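Local atomic coordinates of putative sesquiterpene cyclase (Kitasatospora setae, PDB entry 4MC3), a protein that converts (2E,6E)-farnesyl diphosphate and water into the sesquiterpene alcohol (2Z,6E)-hedycaryol and diphosphate by a magnesium-dependent 1,11-cyclization. Residues L15-A24 against A57-L68; L215-V223 against V254-Q264. All blocks are in the same frame, centred on the assembly; numbering follows the deposited sequence.

Interaction 1. Residues L15-A24 against A57-L68; sequences LECNPHLEEA and AYVWPRADLDTL
Asn18 and Pro61 bring the two backbones closest, with Asn18 CA 3.9 Å from Pro61 CA. Here the extended chain 15-18 passes the linker between helix 52-59 and helix 65-84. Asn18 N donates to Ala57 O. The Asn18 side chain, with CG trans to the backbone N (chi1 -162°), turns its amide into the type I turn of Trp60 to Ala63. There ND2 spends one N-H on Trp60 O at 2.8 Å and the other on Ala63 O at 2.9 Å. Both acceptors lie near the amide plane. Asn18 OD1 accepts from His20 N, an Asx turn, so three bonds fix the amide's rotation. A leucine here would probably leave Trp60 O and Ala63 O without this shared donor and weaken the link between turn and N-terminal chain. Glu16 and Arg62 form a side-on, nearly coplanar salt bridge: Arg62 NE meets Glu16 OE1 at 2.8 Å and Arg62 NH2 meets Glu16 OE2 at 2.9 Å. Arg62 NH1 also pairs with Asp294. Cys17 SG sits over one face of the Tyr58 ring, 4.1 Å from its centroid. Leu68 CD2 packs on Ala24 CB at 3.6 Å. The contact joins the N-terminal chain to an interhelical turn, and the start of helix 21-35 to that of helix 65-84, in the all-helical class I terpene cyclase fold.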
loop_
_atom_site.group_PDB
_atom_site.type_symbol
_atom_site.label_atom_id
_atom_site.label_comp_id
_atom_site.label_asym_id
_atom_site.label_seq_id
_atom_site.Cartn_x
_atom_site.Cartn_y
_atom_site.Cartn_z
ATOM N N LEU A 15 -13.346 6.304 11.150
ATOM C CA LEU A 15 -12.917 6.864 9.889
ATOM C C LEU A 15 -12.178 8.167 10.171
ATOM O O LEU A 15 -12.758 9.114 10.625
ATOM C CB LEU A 15 -14.077 7.111 8.924
ATOM C CG LEU A 15 -13.733 7.771 7.604
ATOM C CD1 LEU A 15 -12.895 6.792 6.797
ATOM C CD2 LEU A 15 -14.972 8.151 6.816
ATOM N N GLU A 16 -10.881 8.202 9.863
ATOM C CA GLU A 16 -9.977 9.346 10.075
ATOM C C GLU A 16 -9.434 9.879 8.733
ATOM O O GLU A 16 -9.187 9.102 7.812
ATOM C CB GLU A 16 -8.777 8.942 10.945
ATOM C CG GLU A 16 -9.128 8.353 12.272
ATOM C CD GLU A 16 -7.930 7.946 13.098
ATOM O OE1 GLU A 16 -6.784 8.400 12.887
ATOM O OE2 GLU A 16 -8.154 7.222 14.061
ATOM N N CYS A 17 -9.263 11.183 8.626
ATOM C CA CYS A 17 -8.780 11.806 7.414
ATOM C C CYS A 17 -7.847 12.938 7.839
ATOM O O CYS A 17 -8.033 13.578 8.860
ATOM C CB CYS A 17 -9.905 12.317 6.520
ATOM S SG CYS A 17 -9.428 12.688 4.807
ATOM N N ASN A 18 -6.770 13.150 7.083
ATOM C CA ASN A 18 -5.824 14.148 7.500
ATOM C C ASN A 18 -6.328 15.592 7.312
ATOM O O ASN A 18 -6.758 15.948 6.224
ATOM C CB ASN A 18 -4.538 13.969 6.677
ATOM C CG ASN A 18 -3.375 14.650 7.319
ATOM O OD1 ASN A 18 -3.389 15.868 7.464
ATOM N ND2 ASN A 18 -2.379 13.885 7.775
ATOM N N PRO A 19 -6.255 16.427 8.379
ATOM C CA PRO A 19 -6.708 17.824 8.281
ATOM C C PRO A 19 -5.860 18.698 7.327
ATOM O O PRO A 19 -6.290 19.810 6.938
ATOM C CB PRO A 19 -6.550 18.316 9.718
ATOM C CG PRO A 19 -5.631 17.406 10.405
ATOM C CD PRO A 19 -5.727 16.087 9.729
ATOM N N HIS A 20 -4.680 18.201 6.915
ATOM C CA HIS A 20 -3.759 18.994 6.085
ATOM C C HIS A 20 -3.866 18.749 4.561
ATOM O O HIS A 20 -2.975 19.164 3.794
ATOM C CB HIS A 20 -2.328 18.745 6.531
ATOM C CG HIS A 20 -2.061 19.055 7.955
ATOM N ND1 HIS A 20 -2.125 20.342 8.458
ATOM C CD2 HIS A 20 -1.715 18.257 8.991
ATOM C CE1 HIS A 20 -1.832 20.314 9.750
ATOM N NE2 HIS A 20 -1.553 19.070 10.092
ATOM N N LEU A 21 -4.913 18.072 4.122
ATOM C CA LEU A 21 -5.094 17.679 2.729
ATOM C C LEU A 21 -4.925 18.844 1.724
ATOM O O LEU A 21 -4.218 18.732 0.735
ATOM C CB LEU A 21 -6.473 17.080 2.538
ATOM C CG LEU A 21 -6.909 16.761 1.107
ATOM C CD1 LEU A 21 -5.929 15.851 0.385
ATOM C CD2 LEU A 21 -8.309 16.162 1.071
ATOM N N GLU A 22 -5.582 19.958 1.982
ATOM C CA GLU A 22 -5.605 21.045 0.993
ATOM C C GLU A 22 -4.166 21.569 0.761
ATOM O O GLU A 22 -3.706 21.643 -0.370
ATOM C CB GLU A 22 -6.613 22.154 1.392
ATOM C CG GLU A 22 -7.806 22.275 0.432
ATOM C CD GLU A 22 -8.740 21.053 0.388
ATOM O OE1 GLU A 22 -9.574 20.893 1.312
ATOM O OE2 GLU A 22 -8.681 20.271 -0.597
ATOM N N GLU A 23 -3.440 21.862 1.835
ATOM C CA GLU A 23 -2.058 22.349 1.747
ATOM C C GLU A 23 -1.101 21.295 1.170
ATOM O O GLU A 23 -0.258 21.592 0.301
ATOM C CB GLU A 23 -1.570 22.745 3.133
ATOM C CG GLU A 23 -0.246 23.487 3.204
ATOM C CD GLU A 23 -0.095 24.279 4.514
ATOM O OE1 GLU A 23 -0.911 24.081 5.456
ATOM O OE2 GLU A 23 0.843 25.108 4.599
ATOM N N ALA A 24 -1.226 20.052 1.630
ATOM C CA ALA A 24 -0.346 18.996 1.080
ATOM C C ALA A 24 -0.622 18.778 -0.411
ATOM O O ALA A 24 0.298 18.519 -1.161
ATOM C CB ALA A 24 -0.549 17.711 1.814
ATOM N N ALA A 57 -4.535 11.284 2.238
ATOM C CA ALA A 57 -5.131 11.822 3.458
ATOM C C ALA A 57 -5.804 10.691 4.250
ATOM O O ALA A 57 -5.876 10.754 5.482
ATOM C CB ALA A 57 -6.131 12.910 3.143
ATOM N N TYR A 58 -6.222 9.641 3.560
ATOM C CA TYR A 58 -6.776 8.454 4.231
ATOM C C TYR A 58 -5.704 7.420 4.647
ATOM O O TYR A 58 -5.881 6.637 5.591
ATOM C CB TYR A 58 -7.802 7.717 3.381
ATOM C CG TYR A 58 -9.167 8.388 3.310
ATOM C CD1 TYR A 58 -9.687 8.831 2.129
ATOM C CD2 TYR A 58 -9.900 8.608 4.475
ATOM C CE1 TYR A 58 -10.981 9.412 2.083
ATOM C CE2 TYR A 58 -11.146 9.216 4.455
ATOM C CZ TYR A 58 -11.687 9.604 3.247
ATOM O OH TYR A 58 -12.932 10.206 3.233
ATOM N N VAL A 59 -4.583 7.409 3.930
ATOM C CA VAL A 59 -3.479 6.528 4.320
ATOM C C VAL A 59 -2.758 6.972 5.592
ATOM O O VAL A 59 -2.400 6.170 6.446
ATOM C CB VAL A 59 -2.434 6.352 3.158
ATOM C CG1 VAL A 59 -1.276 5.502 3.654
ATOM C CG2 VAL A 59 -3.089 5.738 1.928
ATOM N N TRP A 60 -2.508 8.296 5.680
ATOM C CA TRP A 60 -1.769 8.916 6.746
ATOM C C TRP A 60 -2.590 9.969 7.456
ATOM O O TRP A 60 -2.177 11.130 7.521
ATOM C CB TRP A 60 -0.439 9.536 6.249
ATOM C CG TRP A 60 0.437 8.574 5.521
ATOM C CD1 TRP A 60 1.187 7.560 6.052
ATOM C CD2 TRP A 60 0.692 8.564 4.121
ATOM N NE1 TRP A 60 1.854 6.889 5.045
ATOM C CE2 TRP A 60 1.557 7.485 3.851
ATOM C CE3 TRP A 60 0.235 9.343 3.042
ATOM C CZ2 TRP A 60 2.011 7.227 2.576
ATOM C CZ3 TRP A 60 0.653 9.056 1.778
ATOM C CH2 TRP A 60 1.532 7.985 1.543
ATOM N N PRO A 61 -3.740 9.570 8.050
ATOM C CA PRO A 61 -4.600 10.587 8.693
ATOM C C PRO A 61 -3.997 11.346 9.834
ATOM O O PRO A 61 -4.434 12.462 10.112
ATOM C CB PRO A 61 -5.829 9.777 9.147
ATOM C CG PRO A 61 -5.276 8.359 9.309
ATOM C CD PRO A 61 -4.322 8.235 8.124
ATOM N N ARG A 62 -2.991 10.764 10.504
ATOM C CA ARG A 62 -2.365 11.352 11.666
ATOM C C ARG A 62 -1.058 12.096 11.366
ATOM O O ARG A 62 -0.391 12.582 12.286
ATOM C CB ARG A 62 -2.101 10.266 12.713
ATOM C CG ARG A 62 -3.455 9.646 13.121
ATOM C CD ARG A 62 -3.251 8.477 14.076
ATOM N NE ARG A 62 -4.543 7.887 14.449
ATOM C CZ ARG A 62 -4.746 7.116 15.529
ATOM N NH1 ARG A 62 -3.733 6.845 16.324
ATOM N NH2 ARG A 62 -5.957 6.656 15.827
ATOM N N ALA A 63 -0.644 12.090 10.106
ATOM C CA ALA A 63 0.618 12.707 9.789
ATOM C C ALA A 63 0.613 14.223 9.909
ATOM O O ALA A 63 -0.400 14.876 9.656
ATOM C CB ALA A 63 0.957 12.347 8.362
ATOM N N ASP A 64 1.763 14.779 10.229
ATOM C CA ASP A 64 2.011 16.192 10.058
ATOM C C ASP A 64 2.054 16.558 8.560
ATOM O O ASP A 64 2.125 15.690 7.687
ATOM C CB ASP A 64 3.353 16.490 10.731
ATOM C CG ASP A 64 4.488 15.721 10.089
ATOM O OD1 ASP A 64 4.663 14.511 10.359
ATOM O OD2 ASP A 64 5.205 16.342 9.296
ATOM N N LEU A 65 1.992 17.841 8.240
ATOM C CA LEU A 65 1.972 18.319 6.887
ATOM C C LEU A 65 3.177 17.825 6.062
ATOM O O LEU A 65 2.991 17.406 4.907
ATOM C CB LEU A 65 1.982 19.846 6.878
ATOM C CG LEU A 65 2.063 20.497 5.516
ATOM C CD1 LEU A 65 0.952 20.149 4.549
ATOM C CD2 LEU A 65 2.135 22.028 5.721
ATOM N N ASP A 66 4.385 17.889 6.643
ATOM C CA ASP A 66 5.674 17.502 5.948
ATOM C C ASP A 66 5.604 16.023 5.551
ATOM O O ASP A 66 5.810 15.678 4.382
ATOM C CB ASP A 66 6.945 17.788 6.750
ATOM C CG ASP A 66 7.221 19.291 6.909
ATOM O OD1 ASP A 66 6.714 20.120 6.103
ATOM O OD2 ASP A 66 7.981 19.630 7.835
ATOM N N THR A 67 5.188 15.172 6.485
ATOM C CA THR A 67 5.064 13.727 6.184
ATOM C C THR A 67 3.978 13.489 5.165
ATOM O O THR A 67 4.149 12.690 4.219
ATOM C CB THR A 67 4.810 12.900 7.466
ATOM O OG1 THR A 67 5.923 13.093 8.353
ATOM C CG2 THR A 67 4.671 11.429 7.178
ATOM N N LEU A 68 2.803 14.092 5.347
ATOM C CA LEU A 68 1.769 13.908 4.351
ATOM C C LEU A 68 2.244 14.294 2.937
ATOM O O LEU A 68 1.923 13.614 1.951
ATOM C CB LEU A 68 0.495 14.663 4.732
ATOM C CG LEU A 68 -0.672 14.522 3.762
ATOM C CD1 LEU A 68 -1.122 13.099 3.563
ATOM C CD2 LEU A 68 -1.854 15.397 4.195
HETATM O O HOH W 1 -8.078 6.524 7.082
#

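Interaction 2. Residues L215-V223 against V254-Q264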
loop_
_atom_site.group_PDB
_atom_site.type_symbol
_atom_site.label_atom_id
_atom_site.label_comp_id
_atom_site.label_asym_id
_atom_site.label_seq_id
_atom_site.Cartn_x
_atom_site.Cartn_y
_atom_site.Cartn_z
ATOM N N LEU A 215 -4.308 -7.277 3.018
ATOM C CA LEU A 215 -5.214 -8.169 2.319
ATOM C C LEU A 215 -6.668 -7.764 2.501
ATOM O O LEU A 215 -7.450 -7.882 1.551
ATOM C CB LEU A 215 -4.997 -9.625 2.696
ATOM C CG LEU A 215 -3.692 -10.228 2.129
ATOM C CD1 LEU A 215 -3.577 -11.679 2.596
ATOM C CD2 LEU A 215 -3.512 -10.097 0.589
ATOM N N HIS A 216 -7.039 -7.242 3.654
ATOM C CA HIS A 216 -8.415 -6.739 3.815
ATOM C C HIS A 216 -8.713 -5.653 2.783
ATOM O O HIS A 216 -9.690 -5.705 2.024
ATOM C CB HIS A 216 -8.618 -6.183 5.202
ATOM C CG HIS A 216 -10.010 -5.728 5.484
ATOM N ND1 HIS A 216 -10.522 -4.544 5.010
ATOM C CD2 HIS A 216 -11.011 -6.321 6.191
ATOM C CE1 HIS A 216 -11.779 -4.411 5.437
ATOM N NE2 HIS A 216 -12.094 -5.467 6.158
ATOM N N ILE A 217 -7.800 -4.666 2.689
ATOM C CA ILE A 217 -7.895 -3.559 1.794
ATOM C C ILE A 217 -7.916 -4.045 0.375
ATOM O O ILE A 217 -8.699 -3.564 -0.462
ATOM C CB ILE A 217 -6.730 -2.573 2.095
ATOM C CG1 ILE A 217 -6.937 -1.938 3.479
ATOM C CG2 ILE A 217 -6.582 -1.542 1.030
ATOM C CD1 ILE A 217 -5.716 -1.241 4.048
ATOM N N ALA A 218 -6.985 -4.928 0.021
ATOM C CA ALA A 218 -6.897 -5.417 -1.356
ATOM C C ALA A 218 -8.083 -6.222 -1.794
ATOM O O ALA A 218 -8.528 -6.077 -2.960
ATOM C CB ALA A 218 -5.658 -6.242 -1.558
ATOM N N LEU A 219 -8.615 -7.053 -0.903
ATOM C CA LEU A 219 -9.735 -7.908 -1.256
ATOM C C LEU A 219 -11.016 -7.067 -1.412
ATOM O O LEU A 219 -11.844 -7.340 -2.297
ATOM C CB LEU A 219 -9.928 -9.003 -0.222
ATOM C CG LEU A 219 -8.864 -10.087 -0.256
ATOM C CD1 LEU A 219 -8.884 -10.923 0.985
ATOM C CD2 LEU A 219 -8.995 -10.960 -1.493
ATOM N N VAL A 220 -11.170 -6.053 -0.558
ATOM C CA VAL A 220 -12.299 -5.124 -0.730
ATOM C C VAL A 220 -12.144 -4.432 -2.088
ATOM O O VAL A 220 -13.122 -4.339 -2.855
ATOM C CB VAL A 220 -12.385 -4.129 0.451
ATOM C CG1 VAL A 220 -13.296 -2.940 0.119
ATOM C CG2 VAL A 220 -12.807 -4.886 1.681
ATOM N N ASN A 221 -10.941 -3.942 -2.406
ATOM C CA ASN A 221 -10.618 -3.362 -3.732
ATOM C C ASN A 221 -11.011 -4.329 -4.857
ATOM O O ASN A 221 -11.632 -3.912 -5.816
ATOM C CB ASN A 221 -9.152 -2.904 -3.839
ATOM C CG ASN A 221 -8.758 -2.401 -5.226
ATOM O OD1 ASN A 221 -8.430 -3.190 -6.116
ATOM N ND2 ASN A 221 -8.733 -1.078 -5.402
ATOM N N ASP A 222 -10.703 -5.614 -4.714
ATOM C CA ASP A 222 -10.985 -6.599 -5.750
ATOM C C ASP A 222 -12.501 -6.667 -6.001
ATOM O O ASP A 222 -12.944 -6.749 -7.146
ATOM C CB ASP A 222 -10.461 -7.994 -5.376
ATOM C CG ASP A 222 -8.978 -8.164 -5.530
ATOM O OD1 ASP A 222 -8.240 -7.216 -5.850
ATOM O OD2 ASP A 222 -8.516 -9.325 -5.315
ATOM N N VAL A 223 -13.280 -6.667 -4.934
ATOM C CA VAL A 223 -14.736 -6.751 -5.066
ATOM C C VAL A 223 -15.302 -5.531 -5.800
ATOM O O VAL A 223 -16.162 -5.675 -6.693
ATOM C CB VAL A 223 -15.422 -6.957 -3.705
ATOM C CG1 VAL A 223 -16.939 -6.835 -3.807
ATOM C CG2 VAL A 223 -15.037 -8.310 -3.099
ATOM N N VAL A 254 -18.138 -13.706 -4.984
ATOM C CA VAL A 254 -18.131 -12.500 -4.162
ATOM C C VAL A 254 -18.379 -12.840 -2.706
ATOM O O VAL A 254 -17.705 -12.298 -1.796
ATOM C CB VAL A 254 -19.154 -11.446 -4.652
ATOM C CG1 VAL A 254 -19.384 -10.351 -3.605
ATOM C CG2 VAL A 254 -18.667 -10.822 -5.945
ATOM N N ASP A 255 -19.357 -13.694 -2.459
ATOM C CA ASP A 255 -19.697 -14.033 -1.079
ATOM C C ASP A 255 -18.535 -14.752 -0.398
ATOM O O ASP A 255 -18.271 -14.554 0.773
ATOM C CB ASP A 255 -20.970 -14.894 -1.035
ATOM C CG ASP A 255 -22.229 -14.150 -1.527
ATOM O OD1 ASP A 255 -22.176 -12.909 -1.708
ATOM O OD2 ASP A 255 -23.286 -14.815 -1.723
ATOM N N GLN A 256 -17.827 -15.576 -1.147
ATOM C CA GLN A 256 -16.648 -16.246 -0.638
ATOM C C GLN A 256 -15.480 -15.285 -0.338
ATOM O O GLN A 256 -14.750 -15.481 0.647
ATOM C CB GLN A 256 -16.241 -17.345 -1.581
ATOM C CG GLN A 256 -17.300 -18.454 -1.573
ATOM C CD GLN A 256 -16.996 -19.560 -2.548
ATOM O OE1 GLN A 256 -17.553 -19.609 -3.665
ATOM N NE2 GLN A 256 -16.076 -20.424 -2.164
ATOM N N VAL A 257 -15.297 -14.277 -1.192
ATOM C CA VAL A 257 -14.311 -13.236 -0.911
ATOM C C VAL A 257 -14.719 -12.450 0.363
ATOM O O VAL A 257 -13.851 -12.139 1.194
ATOM C CB VAL A 257 -14.061 -12.319 -2.122
ATOM C CG1 VAL A 257 -13.202 -11.122 -1.724
ATOM C CG2 VAL A 257 -13.430 -13.101 -3.262
ATOM N N ALA A 258 -16.019 -12.167 0.536
ATOM C CA ALA A 258 -16.511 -11.510 1.766
ATOM C C ALA A 258 -16.132 -12.314 3.013
ATOM O O ALA A 258 -15.778 -11.752 4.054
ATOM C CB ALA A 258 -18.028 -11.300 1.711
ATOM N N VAL A 259 -16.181 -13.637 2.933
ATOM C CA VAL A 259 -15.785 -14.468 4.078
ATOM C C VAL A 259 -14.271 -14.309 4.355
ATOM O O VAL A 259 -13.799 -14.201 5.503
ATOM C CB VAL A 259 -16.149 -15.938 3.828
ATOM C CG1 VAL A 259 -15.492 -16.857 4.848
ATOM C CG2 VAL A 259 -17.670 -16.105 3.817
ATOM N N LEU A 260 -13.501 -14.274 3.289
ATOM C CA LEU A 260 -12.048 -14.027 3.400
ATOM C C LEU A 260 -11.739 -12.679 4.008
ATOM O O LEU A 260 -10.803 -12.560 4.806
ATOM C CB LEU A 260 -11.334 -14.125 2.048
ATOM C CG LEU A 260 -10.289 -15.183 1.758
ATOM C CD1 LEU A 260 -9.512 -14.740 0.531
ATOM C CD2 LEU A 260 -9.342 -15.405 2.911
ATOM N N VAL A 261 -12.448 -11.653 3.553
ATOM C CA VAL A 261 -12.307 -10.315 4.121
ATOM C C VAL A 261 -12.588 -10.305 5.627
ATOM O O VAL A 261 -11.842 -9.697 6.415
ATOM C CB VAL A 261 -13.214 -9.289 3.390
ATOM C CG1 VAL A 261 -13.281 -7.948 4.090
ATOM C CG2 VAL A 261 -12.771 -9.063 1.955
ATOM N N GLU A 262 -13.704 -10.938 6.041
ATOM C CA GLU A 262 -13.995 -10.985 7.444
ATOM C C GLU A 262 -12.875 -11.680 8.194
ATOM O O GLU A 262 -12.474 -11.249 9.281
ATOM C CB GLU A 262 -15.376 -11.636 7.700
ATOM C CG GLU A 262 -16.544 -10.750 7.265
ATOM C CD GLU A 262 -16.433 -9.294 7.775
ATOM O OE1 GLU A 262 -16.514 -9.112 9.027
ATOM O OE2 GLU A 262 -16.279 -8.351 6.921
ATOM N N ALA A 263 -12.333 -12.758 7.636
ATOM C CA ALA A 263 -11.184 -13.409 8.212
ATOM C C ALA A 263 -9.986 -12.463 8.407
ATOM O O ALA A 263 -9.283 -12.511 9.448
ATOM C CB ALA A 263 -10.788 -14.623 7.378
ATOM N N GLN A 264 -9.730 -11.625 7.401
ATOM C CA GLN A 264 -8.641 -10.670 7.550
ATOM C C GLN A 264 -8.885 -9.682 8.687
ATOM O O GLN A 264 -7.935 -9.359 9.424
ATOM C CB GLN A 264 -8.296 -9.908 6.247
ATOM C CG GLN A 264 -8.000 -10.757 5.025
ATOM C CD GLN A 264 -7.023 -11.846 5.353
ATOM O OE1 GLN A 264 -5.923 -11.611 5.861
ATOM N NE2 GLN A 264 -7.436 -13.077 5.102
HETATM O O HOH W 2 -14.801 -5.991 7.022
#
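The His216 ring carries Val261 CG1 over one face, 3.4 Å from His216 NE2. Gln264 CB lies at the ring edge. A water is also at the edge, in the ring plane, 2.9 Å from His216 NE2. The same water donates to Glu262 OE2, so it links the imidazole to the carboxylate on the other helix. A chi1 of -176° swings the His216 ring away from its own backbone N and over to the Val261 methyl.

The two helices run antiparallel, at 160° between their directions, with 8.8 Å between the segment axes at closest approach. No direct hydrogen bond crosses between them; apart from the water link, the packing is mostly apolar. Leu219 is a knob in a hole formed by Val257, Leu260, Val261 and Gln264. Its CB touches Val261 CG2 at 3.6 Å, while its CD1 branch meets Leu260 CD1 at 3.9 Å. Both methyls of Val261 are used: CG1 meets the imidazole and Val220 CG2, and CG2 meets Leu219. Further along, the Val223 and Val257 side chains pass alongside one another, pointing opposite ways, with Val223 CG2 3.6 Å from Val257 CG1. Gln264 folds back at chi2 (-48°), and its OE1 lies 3.8 Å from Leu215 CB.

Helix 168-178 packs on Leu215, Leu219 and Leu260 through Leu172. Helix 238-246 touches Leu219 and Val257. Helix 286-309 meets His216 and Val220, and N-terminal loop residues Phe4, Ile6, Pro7 and Val11 also pack against the pair.

Overall arrangement
Interaction 1 and interaction 2 do not touch. Their centres are 26 Å apart and their nearest atoms about 8 Å. They follow each other along the chain, and both also contact helix 286-309. Segment 215-223 of interaction 2 also serves the active site. Its Ile217 and Asn221, which do not touch segment 254-264, meet the bound nerolidol. Asn221, Asp222 and Val223 begin the NXXXSXXXE motif, and Asn221 probably binds magnesium, as in related cyclases. Interaction 1 is further removed from the pocket. The side chain of Trp60 is about 7 Å from the bound nerolidol. It is about 12 Å from the side chain of Phe149, which is important for cation stabilization at C-11.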